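Local coordinates for DNA-binding protein HU (Anabaena sp., PDB 1P71) that binds and bends DNA as a histone-like homodimer, wrapping it to stabilise it against denaturation, and is essential for heterocyst differentiation, at residues 85-89 / 90-94. Residues are numbered along the deposited sequence; the frame is centred on the assembly and turned at random.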
ATOM      1  N   PHE C  85       6.758   8.419  -3.620  1.00 25.32           N
ATOM      2  CA  PHE C  85       6.763   7.028  -4.070  1.00 24.95           C
ATOM      3  C   PHE C  85       6.692   6.953  -5.618  1.00 24.72           C
ATOM      4  O   PHE C  85       7.521   6.311  -6.255  1.00 24.21           O
ATOM      5  CB  PHE C  85       5.615   6.275  -3.399  1.00 24.57           C
ATOM      6  CG  PHE C  85       5.778   4.780  -3.375  1.00 26.06           C
ATOM      7  CD1 PHE C  85       6.762   4.137  -4.158  1.00 27.19           C
ATOM      8  CD2 PHE C  85       4.951   4.006  -2.581  1.00 27.04           C
ATOM      9  CE1 PHE C  85       6.897   2.760  -4.124  1.00 27.48           C
ATOM     10  CE2 PHE C  85       5.089   2.615  -2.542  1.00 28.30           C
ATOM     11  CZ  PHE C  85       6.060   1.993  -3.321  1.00 25.96           C
ATOM     12  N   ARG C  86       5.717   7.632  -6.216  1.00 24.76           N
ATOM     13  CA  ARG C  86       5.606   7.697  -7.688  1.00 25.05           C
ATOM     14  C   ARG C  86       6.851   8.180  -8.439  1.00 25.07           C
ATOM     15  O   ARG C  86       7.175   7.667  -9.511  1.00 25.43           O
ATOM     16  CB  ARG C  86       4.396   8.524  -8.107  1.00 25.06           C
ATOM     17  CG  ARG C  86       3.074   7.855  -7.706  1.00 26.57           C
ATOM     18  CD  ARG C  86       1.812   8.653  -8.008  1.00 32.53           C
ATOM     19  NE  ARG C  86       2.029  10.103  -8.024  1.00 35.85           N
ATOM     20  CZ  ARG C  86       1.444  10.964  -7.189  1.00 34.91           C
ATOM     21  NH1 ARG C  86       0.599  10.530  -6.262  1.00 33.70           N
ATOM     22  NH2 ARG C  86       1.702  12.267  -7.291  1.00 34.86           N
ATOM     23  N   GLU C  87       7.528   9.175  -7.878  1.00 25.08           N
ATOM     24  CA  GLU C  87       8.680   9.804  -8.512  1.00 25.68           C
ATOM     25  C   GLU C  87      10.001   9.060  -8.292  1.00 25.85           C
ATOM     26  O   GLU C  87      10.928   9.193  -9.085  1.00 25.88           O
ATOM     27  CB  GLU C  87       8.764  11.280  -8.124  1.00 25.32           C
ATOM     28  CG  GLU C  87       7.591  12.099  -8.684  1.00 26.90           C
ATOM     29  CD  GLU C  87       7.720  13.603  -8.488  1.00 28.32           C
ATOM     30  OE1 GLU C  87       7.029  14.359  -9.207  1.00 30.22           O
ATOM     31  OE2 GLU C  87       8.503  14.038  -7.624  1.00 30.11           O
ATOM     32  N   LYS C  88      10.084   8.254  -7.243  1.00 26.19           N
ATOM     33  CA  LYS C  88      11.241   7.386  -7.071  1.00 26.86           C
ATOM     34  C   LYS C  88      11.124   6.208  -8.046  1.00 26.64           C
ATOM     35  O   LYS C  88      12.114   5.765  -8.625  1.00 25.41           O
ATOM     36  CB  LYS C  88      11.369   6.898  -5.624  1.00 27.27           C
ATOM     37  CG  LYS C  88      11.736   7.965  -4.578  1.00 29.36           C
ATOM     38  CD  LYS C  88      12.862   8.931  -5.004  1.00 36.73           C
ATOM     39  CE  LYS C  88      14.254   8.410  -4.645  1.00 40.20           C
ATOM     40  NZ  LYS C  88      15.014   9.323  -3.689  1.00 42.15           N
ATOM     41  N   VAL C  89       9.904   5.710  -8.211  1.00 26.25           N
ATOM     42  CA  VAL C  89       9.615   4.651  -9.172  1.00 26.30           C
ATOM     43  C   VAL C  89       9.714   5.180 -10.614  1.00 26.40           C
ATOM     44  O   VAL C  89      10.197   4.487 -11.509  1.00 25.76           O
ATOM     45  CB  VAL C  89       8.218   4.012  -8.888  1.00 26.06           C
ATOM     46  CG1 VAL C  89       7.820   3.053  -9.984  1.00 27.05           C
ATOM     47  CG2 VAL C  89       8.239   3.291  -7.578  1.00 25.70           C
ATOM     48  N   ALA C  90       9.285   6.421 -10.831  1.00 26.89           N
ATOM     49  CA  ALA C  90       9.426   7.061 -12.137  1.00 27.77           C
ATOM     50  C   ALA C  90       9.966   8.505 -12.059  1.00 28.82           C
ATOM     51  O   ALA C  90       9.190   9.472 -12.100  1.00 28.53           O
ATOM     52  CB  ALA C  90       8.098   7.000 -12.911  1.00 26.97           C
ATOM     53  N   PRO C  91      11.293   8.646 -11.955  1.00 30.11           N
ATOM     54  CA  PRO C  91      11.945   9.963 -11.870  1.00 31.42           C
ATOM     55  C   PRO C  91      11.527  10.929 -12.987  1.00 33.18           C
ATOM     56  O   PRO C  91      11.703  10.618 -14.184  1.00 32.97           O
ATOM     57  CB  PRO C  91      13.433   9.621 -11.976  1.00 31.16           C
ATOM     58  CG  PRO C  91      13.524   8.244 -11.420  1.00 30.13           C
ATOM     59  CD  PRO C  91      12.285   7.552 -11.896  1.00 30.20           C
ATOM     60  N   PRO C  92      10.965  12.075 -12.584  1.00 34.54           N
ATOM     61  CA  PRO C  92      10.377  13.053 -13.512  1.00 35.40           C
ATOM     62  C   PRO C  92      11.286  13.424 -14.673  1.00 36.14           C
ATOM     63  O   PRO C  92      12.495  13.623 -14.475  1.00 36.62           O
ATOM     64  CB  PRO C  92      10.137  14.279 -12.624  1.00 35.53           C
ATOM     65  CG  PRO C  92       9.925  13.699 -11.259  1.00 35.38           C
ATOM     66  CD  PRO C  92      10.848  12.509 -11.175  1.00 34.52           C
ATOM     67  N   LYS C  93      10.704  13.490 -15.871  1.00 36.80           N
ATOM     68  CA  LYS C  93      11.405  13.978 -17.049  1.00 37.75           C
ATOM     69  C   LYS C  93      10.822  15.326 -17.493  1.00 38.13           C
ATOM     70  O   LYS C  93      11.563  16.264 -17.795  1.00 38.00           O
ATOM     71  CB  LYS C  93      11.356  12.952 -18.195  1.00 37.80           C
ATOM     72  CG  LYS C  93      12.003  13.470 -19.493  1.00 38.82           C
ATOM     73  CD  LYS C  93      12.782  12.403 -20.260  1.00 38.83           C
ATOM     74  CE  LYS C  93      12.896  12.790 -21.733  1.00 39.49           C
ATOM     75  NZ  LYS C  93      12.623  11.635 -22.643  1.00 40.03           N
ATOM     76  N   ALA C  94       9.490  15.409 -17.511  1.00 38.66           N
ATOM     77  CA  ALA C  94       8.780  16.609 -17.963  1.00 38.93           C
ATOM     78  C   ALA C  94       7.726  17.071 -16.949  1.00 39.13           C
ATOM     79  O   ALA C  94       7.291  16.303 -16.086  1.00 38.80           O
ATOM     80  CB  ALA C  94       8.141  16.363 -19.325  1.00 38.93           C
ATOM     81  OXT ALA C  94       7.397  18.260 -16.876  1.00 39.54           O
TER
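Ala90 N donates to Arg86 O at 2.8 Å, the one hydrogen bond joining residues 85-89 to residues 90-94. Its i to i+4 spacing continues the pattern of Val89 N to Phe85 O one residue earlier. The N-H...O angle of 142° shows a bent bond, and the donor approaches from 29° off the carbonyl plane. Ala90 is the first residue to leave helical phi/psi, so this is the final turn.

The next carbonyl meets a proline instead of a donor. Glu87 O lies 2.9 Å from Pro91 N, which has no hydrogen to share. Across the two segments Pro91 CA approaches it in a CA-H...O contact, 3.1 Å from Glu87 O, while Pro91 CD also packs against it.

Van der Waals packing joins Glu87 to Pro92. The Glu87 side chain crosses the proline at about a right angle. With CG anti to the carbonyl carbon (chi1 -66°) and the chain extended beyond it, the carboxylate carbon is set against the CG corner of the ring: Pro92 CG lies 3.5 Å from Glu87 CD, and Pro92 CD is 3.9 Å from Glu87 CB. Cut back to an alanine, Glu87 would keep its CB contact with Pro92 CD but is likely to leave Pro92 CG without its carboxylate neighbour and the tail freer to swing.

Nearby, Arg86 NH1 bonds Ala81 O, and Ala90 packs on Thr74 of the second subunit. The whole is a helix C-terminus with a proline just beyond the first non-helical residue, where the short last helix, 83-89, of the HU fold passes into its extended C-terminal tail.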